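PDB 6A2A: sesquisabinene B synthase 2 from Santalum album, which probably catalyses the magnesium- or manganese-dependent cyclisation of farnesyl diphosphate to the sesquiterpene sesquisabinene B. Local coordinates for residues A[203-208]-A[228-233]; A[285-290]-A[533-538]; A[439-444]-A[515-520]. All blocks are in the same frame, centred on the assembly; numbering follows the deposited sequence.

Contact 1. Residues A[203-208]-A[228-233]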
loop_
_atom_site.group_PDB
_atom_site.type_symbol
_atom_site.label_atom_id
_atom_site.label_comp_id
_atom_site.label_asym_id
_atom_site.label_seq_id
_atom_site.Cartn_x
_atom_site.Cartn_y
_atom_site.Cartn_z
ATOM N N LEU A 203 39.450 16.489 -17.851
ATOM C CA LEU A 203 38.884 17.344 -18.848
ATOM C C LEU A 203 38.369 16.509 -20.018
ATOM O O LEU A 203 37.275 16.826 -20.579
ATOM C CB LEU A 203 39.926 18.396 -19.258
ATOM C CG LEU A 203 39.405 19.693 -19.876
ATOM C CD1 LEU A 203 38.185 20.253 -19.152
ATOM C CD2 LEU A 203 40.516 20.729 -19.937
ATOM N N ALA A 204 39.087 15.475 -20.446
ATOM C CA ALA A 204 38.615 14.595 -21.535
ATOM C C ALA A 204 37.227 14.029 -21.231
ATOM O O ALA A 204 36.359 13.947 -22.131
ATOM C CB ALA A 204 39.542 13.421 -21.772
ATOM N N LYS A 205 37.077 13.578 -20.003
ATOM C CA LYS A 205 35.826 12.975 -19.566
ATOM C C LYS A 205 34.726 14.031 -19.610
ATOM O O LYS A 205 33.626 13.779 -20.144
ATOM C CB LYS A 205 35.881 12.458 -18.135
ATOM C CG LYS A 205 36.654 11.179 -17.879
ATOM C CD LYS A 205 36.424 10.632 -16.451
ATOM C CE LYS A 205 34.951 10.372 -16.181
ATOM N NZ LYS A 205 34.675 9.779 -14.841
ATOM N N LYS A 206 34.996 15.164 -19.012
ATOM C CA LYS A 206 33.980 16.228 -18.902
ATOM C C LYS A 206 33.575 16.727 -20.280
ATOM O O LYS A 206 32.368 17.031 -20.484
ATOM C CB LYS A 206 34.468 17.420 -18.084
ATOM C CG LYS A 206 34.510 17.124 -16.602
ATOM C CD LYS A 206 34.358 18.334 -15.737
ATOM C CE LYS A 206 35.535 19.257 -15.822
ATOM N NZ LYS A 206 35.407 20.377 -14.856
ATOM N N VAL A 207 34.512 16.776 -21.245
ATOM C CA VAL A 207 34.163 17.320 -22.569
ATOM C C VAL A 207 33.238 16.357 -23.319
ATOM O O VAL A 207 32.257 16.764 -23.940
ATOM C CB VAL A 207 35.412 17.655 -23.399
ATOM C CG1 VAL A 207 35.099 17.779 -24.868
ATOM C CG2 VAL A 207 36.061 18.900 -22.867
ATOM N N SER A 208 33.585 15.081 -23.272
ATOM C CA SER A 208 32.839 14.040 -23.915
ATOM C C SER A 208 31.405 13.996 -23.359
ATOM O O SER A 208 30.413 13.861 -24.127
ATOM C CB SER A 208 33.598 12.754 -23.712
ATOM O OG SER A 208 32.906 11.700 -24.280
ATOM N N ILE A 228 30.419 12.592 -8.843
ATOM C CA ILE A 228 31.155 12.173 -7.632
ATOM C C ILE A 228 32.461 11.463 -8.055
ATOM O O ILE A 228 33.525 11.746 -7.513
ATOM C CB ILE A 228 30.282 11.313 -6.712
ATOM C CG1 ILE A 228 29.325 12.183 -5.902
ATOM C CG2 ILE A 228 31.130 10.439 -5.803
ATOM C CD1 ILE A 228 28.219 11.394 -5.271
ATOM N N ASP A 229 32.369 10.563 -9.027
ATOM C CA ASP A 229 33.550 9.895 -9.569
ATOM C C ASP A 229 34.486 10.813 -10.305
ATOM O O ASP A 229 35.700 10.727 -10.128
ATOM C CB ASP A 229 33.156 8.750 -10.486
ATOM C CG ASP A 229 32.542 7.611 -9.752
ATOM O OD1 ASP A 229 32.556 7.576 -8.525
ATOM O OD2 ASP A 229 31.972 6.803 -10.444
ATOM N N THR A 230 33.952 11.707 -11.140
ATOM C CA THR A 230 34.776 12.634 -11.892
ATOM C C THR A 230 35.495 13.588 -10.934
ATOM O O THR A 230 36.711 13.847 -11.109
ATOM C CB THR A 230 33.918 13.379 -12.924
ATOM O OG1 THR A 230 33.449 12.426 -13.886
ATOM C CG2 THR A 230 34.677 14.475 -13.644
ATOM N N TYR A 231 34.758 14.119 -9.952
ATOM C CA TYR A 231 35.309 15.119 -9.028
ATOM C C TYR A 231 36.519 14.568 -8.249
ATOM O O TYR A 231 37.466 15.324 -7.931
ATOM C CB TYR A 231 34.266 15.528 -7.997
ATOM C CG TYR A 231 34.687 16.632 -7.072
ATOM C CD1 TYR A 231 35.273 17.784 -7.549
ATOM C CD2 TYR A 231 34.488 16.509 -5.717
ATOM C CE1 TYR A 231 35.633 18.807 -6.692
ATOM C CE2 TYR A 231 34.840 17.522 -4.846
ATOM C CZ TYR A 231 35.439 18.661 -5.333
ATOM O OH TYR A 231 35.787 19.650 -4.456
ATOM N N GLU A 232 36.430 13.314 -7.872
ATOM C CA GLU A 232 37.457 12.638 -7.049
ATOM C C GLU A 232 38.790 12.661 -7.794
ATOM O O GLU A 232 39.817 12.910 -7.152
ATOM C CB GLU A 232 37.020 11.232 -6.660
ATOM C CG GLU A 232 38.044 10.527 -5.779
ATOM C CD GLU A 232 37.569 9.285 -5.050
ATOM O OE1 GLU A 232 36.416 8.928 -5.195
ATOM O OE2 GLU A 232 38.380 8.657 -4.342
ATOM N N GLU A 233 38.729 12.527 -9.123
ATOM C CA GLU A 233 39.895 12.481 -10.041
ATOM C C GLU A 233 40.398 13.881 -10.440
ATOM O O GLU A 233 41.379 13.960 -11.185
ATOM C CB GLU A 233 39.527 11.722 -11.323
ATOM C CG GLU A 233 39.069 10.281 -11.120
ATOM C CD GLU A 233 38.032 9.730 -12.105
ATOM O OE1 GLU A 233 37.805 10.348 -13.178
ATOM O OE2 GLU A 233 37.434 8.667 -11.797
#

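Contact 2. Residues A[285-290]-A[533-538]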
loop_
_atom_site.group_PDB
_atom_site.type_symbol
_atom_site.label_atom_id
_atom_site.label_comp_id
_atom_site.label_asym_id
_atom_site.label_seq_id
_atom_site.Cartn_x
_atom_site.Cartn_y
_atom_site.Cartn_z
ATOM N N SER A 285 9.560 3.725 -14.746
ATOM C CA SER A 285 8.839 4.909 -14.324
ATOM C C SER A 285 9.524 5.518 -13.105
ATOM O O SER A 285 9.699 6.680 -13.012
ATOM C CB SER A 285 7.391 4.608 -13.969
ATOM O OG SER A 285 6.779 5.723 -13.421
ATOM N N TYR A 286 9.885 4.672 -12.175
ATOM C CA TYR A 286 10.538 5.128 -10.972
ATOM C C TYR A 286 11.888 5.767 -11.301
ATOM O O TYR A 286 12.191 6.810 -10.819
ATOM C CB TYR A 286 10.649 4.039 -9.895
ATOM C CG TYR A 286 11.248 4.561 -8.607
ATOM C CD1 TYR A 286 10.568 5.426 -7.804
ATOM C CD2 TYR A 286 12.518 4.234 -8.246
ATOM C CE1 TYR A 286 11.132 5.935 -6.654
ATOM C CE2 TYR A 286 13.084 4.731 -7.117
ATOM C CZ TYR A 286 12.397 5.590 -6.315
ATOM O OH TYR A 286 13.008 6.061 -5.197
ATOM N N MET A 287 12.657 5.144 -12.172
ATOM C CA MET A 287 13.961 5.726 -12.520
ATOM C C MET A 287 13.784 7.115 -13.146
ATOM O O MET A 287 14.632 7.991 -12.878
ATOM C CB MET A 287 14.757 4.795 -13.428
ATOM C CG MET A 287 15.213 3.557 -12.712
ATOM S SD MET A 287 16.173 2.461 -13.782
ATOM C CE MET A 287 17.426 3.574 -14.401
ATOM N N TYR A 288 12.765 7.318 -13.962
ATOM C CA TYR A 288 12.500 8.600 -14.546
ATOM C C TYR A 288 12.038 9.552 -13.452
ATOM O O TYR A 288 12.443 10.708 -13.435
ATOM C CB TYR A 288 11.423 8.484 -15.633
ATOM C CG TYR A 288 11.322 9.697 -16.530
ATOM C CD1 TYR A 288 10.828 10.911 -16.063
ATOM C CD2 TYR A 288 11.636 9.615 -17.870
ATOM C CE1 TYR A 288 10.716 12.016 -16.900
ATOM C CE2 TYR A 288 11.489 10.697 -18.725
ATOM C CZ TYR A 288 11.076 11.920 -18.227
ATOM O OH TYR A 288 10.938 12.963 -19.110
ATOM N N ALA A 289 11.223 9.082 -12.494
ATOM C CA ALA A 289 10.716 9.966 -11.465
ATOM C C ALA A 289 11.905 10.552 -10.678
ATOM O O ALA A 289 11.880 11.736 -10.311
ATOM C CB ALA A 289 9.763 9.248 -10.537
ATOM N N ILE A 290 12.923 9.748 -10.413
ATOM C CA ILE A 290 14.115 10.251 -9.712
ATOM C C ILE A 290 14.761 11.416 -10.486
ATOM O O ILE A 290 15.341 12.326 -9.857
ATOM C CB ILE A 290 15.101 9.117 -9.459
ATOM C CG1 ILE A 290 14.579 8.186 -8.357
ATOM C CG2 ILE A 290 16.495 9.655 -9.122
ATOM C CD1 ILE A 290 15.403 6.903 -8.236
ATOM N N HIS A 533 15.754 13.994 -21.896
ATOM C CA HIS A 533 17.046 14.026 -22.587
ATOM C C HIS A 533 17.897 12.845 -22.127
ATOM O O HIS A 533 18.542 12.193 -22.989
ATOM C CB HIS A 533 17.895 15.287 -22.278
ATOM C CG HIS A 533 17.465 16.544 -22.960
ATOM N ND1 HIS A 533 17.517 16.702 -24.304
ATOM C CD2 HIS A 533 16.957 17.681 -22.450
ATOM C CE1 HIS A 533 17.132 17.916 -24.599
ATOM N NE2 HIS A 533 16.749 18.518 -23.497
ATOM N N PHE A 534 17.881 12.589 -20.824
ATOM C CA PHE A 534 18.790 11.602 -20.265
ATOM C C PHE A 534 18.366 10.195 -20.676
ATOM O O PHE A 534 19.242 9.344 -21.013
ATOM C CB PHE A 534 18.836 11.721 -18.754
ATOM C CG PHE A 534 19.855 10.810 -18.136
ATOM C CD1 PHE A 534 21.195 10.973 -18.431
ATOM C CD2 PHE A 534 19.454 9.885 -17.206
ATOM C CE1 PHE A 534 22.144 10.184 -17.795
ATOM C CE2 PHE A 534 20.402 9.088 -16.579
ATOM C CZ PHE A 534 21.732 9.255 -16.881
ATOM N N PHE A 535 17.063 9.936 -20.671
ATOM C CA PHE A 535 16.563 8.578 -20.885
ATOM C C PHE A 535 16.288 8.267 -22.364
ATOM O O PHE A 535 16.016 7.090 -22.712
ATOM C CB PHE A 535 15.339 8.292 -19.983
ATOM C CG PHE A 535 15.724 8.007 -18.565
ATOM C CD1 PHE A 535 16.450 6.857 -18.250
ATOM C CD2 PHE A 535 15.497 8.939 -17.572
ATOM C CE1 PHE A 535 16.898 6.644 -16.954
ATOM C CE2 PHE A 535 15.924 8.721 -16.275
ATOM C CZ PHE A 535 16.596 7.560 -15.964
ATOM N N TYR A 536 16.307 9.250 -23.252
ATOM C CA TYR A 536 16.151 8.990 -24.715
ATOM C C TYR A 536 17.362 9.507 -25.511
ATOM O O TYR A 536 17.233 10.083 -26.563
ATOM C CB TYR A 536 14.808 9.593 -25.147
ATOM C CG TYR A 536 13.660 9.101 -24.299
ATOM C CD1 TYR A 536 13.227 7.780 -24.334
ATOM C CD2 TYR A 536 12.979 9.958 -23.463
ATOM C CE1 TYR A 536 12.175 7.340 -23.535
ATOM C CE2 TYR A 536 11.940 9.536 -22.657
ATOM C CZ TYR A 536 11.561 8.211 -22.658
ATOM O OH TYR A 536 10.518 7.839 -21.847
ATOM N N GLN A 537 18.573 9.323 -24.999
ATOM C CA GLN A 537 19.714 9.698 -25.759
ATOM C C GLN A 537 19.731 8.925 -27.085
ATOM O O GLN A 537 19.435 7.721 -27.143
ATOM C CB GLN A 537 20.988 9.495 -24.944
ATOM C CG GLN A 537 21.074 10.466 -23.789
ATOM C CD GLN A 537 22.307 10.257 -22.954
ATOM O OE1 GLN A 537 23.419 10.540 -23.419
ATOM N NE2 GLN A 537 22.107 9.836 -21.713
ATOM N N TYR A 538 20.111 9.635 -28.153
ATOM C CA TYR A 538 20.096 9.060 -29.516
ATOM C C TYR A 538 21.440 8.387 -29.807
ATOM O O TYR A 538 22.402 9.084 -30.096
ATOM C CB TYR A 538 19.765 10.142 -30.549
ATOM C CG TYR A 538 19.747 9.672 -31.982
ATOM C CD1 TYR A 538 18.865 8.686 -32.406
ATOM C CD2 TYR A 538 20.609 10.216 -32.924
ATOM C CE1 TYR A 538 18.848 8.248 -33.723
ATOM C CE2 TYR A 538 20.600 9.796 -34.246
ATOM C CZ TYR A 538 19.718 8.805 -34.648
ATOM O OH TYR A 538 19.708 8.391 -35.953
#

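Contact 3. Residues A[439-444]-A[515-520]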
loop_
_atom_site.group_PDB
_atom_site.type_symbol
_atom_site.label_atom_id
_atom_site.label_comp_id
_atom_site.label_asym_id
_atom_site.label_seq_id
_atom_site.Cartn_x
_atom_site.Cartn_y
_atom_site.Cartn_z
ATOM N N LEU A 439 -6.137 24.562 -10.819
ATOM C CA LEU A 439 -5.901 23.358 -11.601
ATOM C C LEU A 439 -6.315 23.519 -13.066
ATOM O O LEU A 439 -5.629 23.006 -13.977
ATOM C CB LEU A 439 -6.610 22.185 -10.932
ATOM C CG LEU A 439 -5.959 21.758 -9.632
ATOM C CD1 LEU A 439 -6.927 20.899 -8.888
ATOM C CD2 LEU A 439 -4.647 21.047 -9.873
ATOM N N ASP A 440 -7.414 24.241 -13.326
ATOM C CA ASP A 440 -7.857 24.507 -14.683
ATOM C C ASP A 440 -6.722 25.333 -15.379
ATOM O O ASP A 440 -6.418 25.121 -16.595
ATOM C CB ASP A 440 -9.134 25.335 -14.687
ATOM C CG ASP A 440 -10.424 24.500 -14.427
ATOM O OD1 ASP A 440 -10.348 23.267 -14.465
ATOM O OD2 ASP A 440 -11.494 25.142 -14.215
ATOM N N TYR A 441 -6.196 26.318 -14.666
ATOM C CA TYR A 441 -5.095 27.174 -15.206
ATOM C C TYR A 441 -3.885 26.291 -15.638
ATOM O O TYR A 441 -3.424 26.399 -16.768
ATOM C CB TYR A 441 -4.652 28.217 -14.183
ATOM C CG TYR A 441 -3.416 28.974 -14.608
ATOM C CD1 TYR A 441 -3.447 29.912 -15.614
ATOM C CD2 TYR A 441 -2.195 28.687 -14.032
ATOM C CE1 TYR A 441 -2.299 30.570 -16.034
ATOM C CE2 TYR A 441 -1.049 29.367 -14.398
ATOM C CZ TYR A 441 -1.096 30.288 -15.425
ATOM O OH TYR A 441 0.060 30.948 -15.770
ATOM N N VAL A 442 -3.425 25.420 -14.779
ATOM C CA VAL A 442 -2.247 24.600 -15.139
ATOM C C VAL A 442 -2.625 23.677 -16.306
ATOM O O VAL A 442 -1.870 23.529 -17.195
ATOM C CB VAL A 442 -1.681 23.836 -13.938
ATOM C CG1 VAL A 442 -0.424 23.082 -14.339
ATOM C CG2 VAL A 442 -1.372 24.784 -12.816
ATOM N N ASN A 443 -3.829 23.110 -16.309
ATOM C CA ASN A 443 -4.227 22.226 -17.364
ATOM C C ASN A 443 -4.541 22.987 -18.668
ATOM O O ASN A 443 -4.622 22.328 -19.690
ATOM C CB ASN A 443 -5.405 21.343 -16.944
ATOM C CG ASN A 443 -5.513 20.090 -17.795
ATOM O OD1 ASN A 443 -4.501 19.491 -18.247
ATOM N ND2 ASN A 443 -6.749 19.741 -18.118
ATOM N N SER A 444 -4.504 24.327 -18.660
ATOM C CA SER A 444 -4.770 25.146 -19.869
ATOM C C SER A 444 -3.488 25.353 -20.674
ATOM O O SER A 444 -3.541 25.957 -21.751
ATOM C CB SER A 444 -5.406 26.477 -19.523
ATOM O OG SER A 444 -4.525 27.336 -18.839
ATOM N N SER A 515 5.854 33.872 -12.260
ATOM C CA SER A 515 4.562 33.909 -11.557
ATOM C C SER A 515 3.496 33.482 -12.565
ATOM O O SER A 515 3.582 33.826 -13.732
ATOM C CB SER A 515 4.298 35.276 -10.934
ATOM O OG SER A 515 2.977 35.741 -11.198
ATOM N N PRO A 516 2.503 32.732 -12.124
ATOM C CA PRO A 516 2.135 32.405 -10.752
ATOM C C PRO A 516 2.787 31.161 -10.140
ATOM O O PRO A 516 2.477 30.813 -8.996
ATOM C CB PRO A 516 0.631 32.171 -10.900
ATOM C CG PRO A 516 0.516 31.512 -12.231
ATOM C CD PRO A 516 1.532 32.233 -13.087
ATOM N N PHE A 517 3.716 30.516 -10.855
ATOM C CA PHE A 517 4.286 29.271 -10.348
ATOM C C PHE A 517 5.385 29.515 -9.313
ATOM O O PHE A 517 6.047 30.545 -9.321
ATOM C CB PHE A 517 4.771 28.457 -11.547
ATOM C CG PHE A 517 3.661 28.020 -12.461
ATOM C CD1 PHE A 517 2.625 27.265 -11.946
ATOM C CD2 PHE A 517 3.673 28.325 -13.809
ATOM C CE1 PHE A 517 1.612 26.828 -12.772
ATOM C CE2 PHE A 517 2.668 27.856 -14.646
ATOM C CZ PHE A 517 1.614 27.162 -14.112
ATOM N N ALA A 518 5.530 28.553 -8.427
ATOM C CA ALA A 518 6.533 28.539 -7.374
ATOM C C ALA A 518 7.216 27.178 -7.347
ATOM O O ALA A 518 6.733 26.210 -7.936
ATOM C CB ALA A 518 5.896 28.780 -6.037
ATOM N N GLU A 519 8.261 27.101 -6.556
ATOM C CA GLU A 519 8.805 25.778 -6.166
ATOM C C GLU A 519 7.771 24.985 -5.369
ATOM O O GLU A 519 7.019 25.552 -4.582
ATOM C CB GLU A 519 10.088 25.959 -5.352
ATOM C CG GLU A 519 11.194 26.635 -6.154
ATOM C CD GLU A 519 11.782 25.844 -7.305
ATOM O OE1 GLU A 519 11.342 24.671 -7.519
ATOM O OE2 GLU A 519 12.617 26.400 -8.033
ATOM N N PRO A 520 7.728 23.664 -5.525
ATOM C CA PRO A 520 8.637 22.868 -6.342
ATOM C C PRO A 520 8.190 22.611 -7.792
ATOM O O PRO A 520 8.949 22.048 -8.593
ATOM C CB PRO A 520 8.670 21.513 -5.634
ATOM C CG PRO A 520 7.301 21.421 -5.021
ATOM C CD PRO A 520 6.982 22.840 -4.590
#

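Contact 1. Residues A[203-208]-A[228-233]
The carboxylate of Glu233 is the one flat group that takes part, and Lys205 reaches it through OE1. NZ of Lys205 stands 3.6 Å from OE1 of Glu233 in a loose salt bridge; CD of Lys205 lies equally near that oxygen, and the two side chains cross at about a right angle. A shorter bond completes the grip: NZ of Lys205 donates to OG1 of Thr230 at 3.1 Å. The lysine chain turns at CG-CD (chi3 58°) and is otherwise extended, a bend that lets its ammonium serve hydroxyl and carboxylate together. Threonine suits this place by offering a hydroxyl and a methyl on one carbon. With OG1 beside the backbone N (chi1 -66°), the hydroxyl takes the Lys205 bond and makes a weak bond to the carbonyl of Trp226, leaving the methyl CG2 of Thr230 for CG of Lys206, at 4.0 Å. Lys206 thus lends only its aliphatic stem, while its ammonium forms a salt bridge with Glu234. Lysine is apt at both positions, having methylenes for packing and a charge that can stay near solvent. Helix 201-212 and helix 220-232 are joined by a short connection and run in roughly opposed, splayed directions; this is a helical hairpin of the kind that builds the all-helical N-terminal domain of plant terpene synthases.

Contact 2. Residues A[285-290]-A[533-538]
Tyr288, midway along helix 281-292, and Phe535, at the last turn of helix 521-535, mark the nearest backbone approach, their CA atoms 7.5 Å apart. Phe535 starts out toward the other helix and lays the far end of its ring against the backbone there: CZ is 3.7 Å from the carbonyl O of Met287, and CE2 is 3.8 Å from CA of Tyr288. That carbonyl also accepts a hydrogen bond from the hydroxyl of Tyr222. Met287 bends at its thioether to bring CE within 4.0 Å of CE1 of Phe535, a flexible tip fitted to a rigid ring. The ring of Tyr288, its CG opposite the backbone N (chi1 -166°), swings round to meet Phe535 with planes 27° apart. The rings are nearly parallel but displaced, with little of one over the other, and meet at CD2 of each, 3.9 Å apart. Tyr536, already out of helical conformation, brings its CE2 to the edge of the Tyr288 ring. On one face of Phe535 lies CD2 of Phe534. NE2 of Gln537 approaches the carbonyl O of Phe534 in the carbonyl plane, along a lone pair, at 3.0 Å, in a nearly straight bond (172°). With an alanine at Phe535, the Met287 methyl and the Tyr288 ring would probably lose their common packing partner and a gap would open between the helices. Tyrosine suits position 288 because its hydroxyl is hydrogen-bonded to the hydroxyl of Ser532 and the backbone carbonyl of Val528. Tyr536 also touches Asn460, seen to bind magnesium in this protein though no metal is bound here, so this apolar contact, its Tyr288 hydroxyl and Met287 carbonyl engaged by other partners, places an aromatic ring beside the metal site.

Contact 3. Residues A[439-444]-A[515-520]
Tyr441 projects from helix 436-443 to meet Pro516 and Phe517 on the loop that precedes helix 521-535. From CB its ring leaves on the side away from the backbone N (chi1 172°), which carries it toward the loop. The first ring atom to touch is CD2, which brushes CZ of Phe517. Next comes CE2, which meets both CG of Pro516 at 3.4 Å and CZ of Phe517 at 3.5 Å, two partners that lie at about a right angle to each other. Beyond it, CZ of Tyr441 passes over to the proline, 3.8 Å from CG of Pro516. At the tip, OH of Tyr441 lies 3.3 Å from CD of Pro516, a contact with carbon. The tyrosine and phenylalanine rings approach from opposite directions, their centroids 5.6 Å apart and their planes inclined at 35°. Val442 joins from the next position on the helix: its CG2 branch, beside the backbone N, sits in the plane of the Phe517 ring and meets CE1 of Phe517 at 3.6 Å. Phe517 is therefore touched at its far end by both helix residues. Phe521 and Leu522, at the start of helix 521-535, pack beside it, and Pro446 touches both Tyr441 and Phe517. Each residue type fits its place. Proline, preceded here by a cis peptide bond, offers a stiff, puckered ring on the exposed side, its CG and CD facing the tyrosine; phenylalanine fills the buried side; tyrosine spans the two, its hydroxyl beside the proline. Across this contact the cohesion is dispersion and burial of carbon, perhaps helped by a slight attraction between the tyrosine oxygen and the C-H groups of the proline CD, which its neighbouring nitrogen polarises.

In the fold
Contact 2 is the most central, its centre about 7 Å from the centre of the chain, while the centres of contacts 3 and 1 lie about 18 and 21 Å from it, on opposite sides; all three are partly buried. Contacts 2 and 3 share an element: the loop of contact 3 leads into helix 521-535, whose far end enters contact 2, and contact 3 is nested within the chain loop that contact 2 closes. Contact 1 closes earlier in sequence and joins two consecutive helices. Toward the surface, it pairs exposed charge with a buried threonine hydroxyl, whereas the other two are aromatic and apolar; of these, only contact 2 borders a magnesium-binding residue, Asn460.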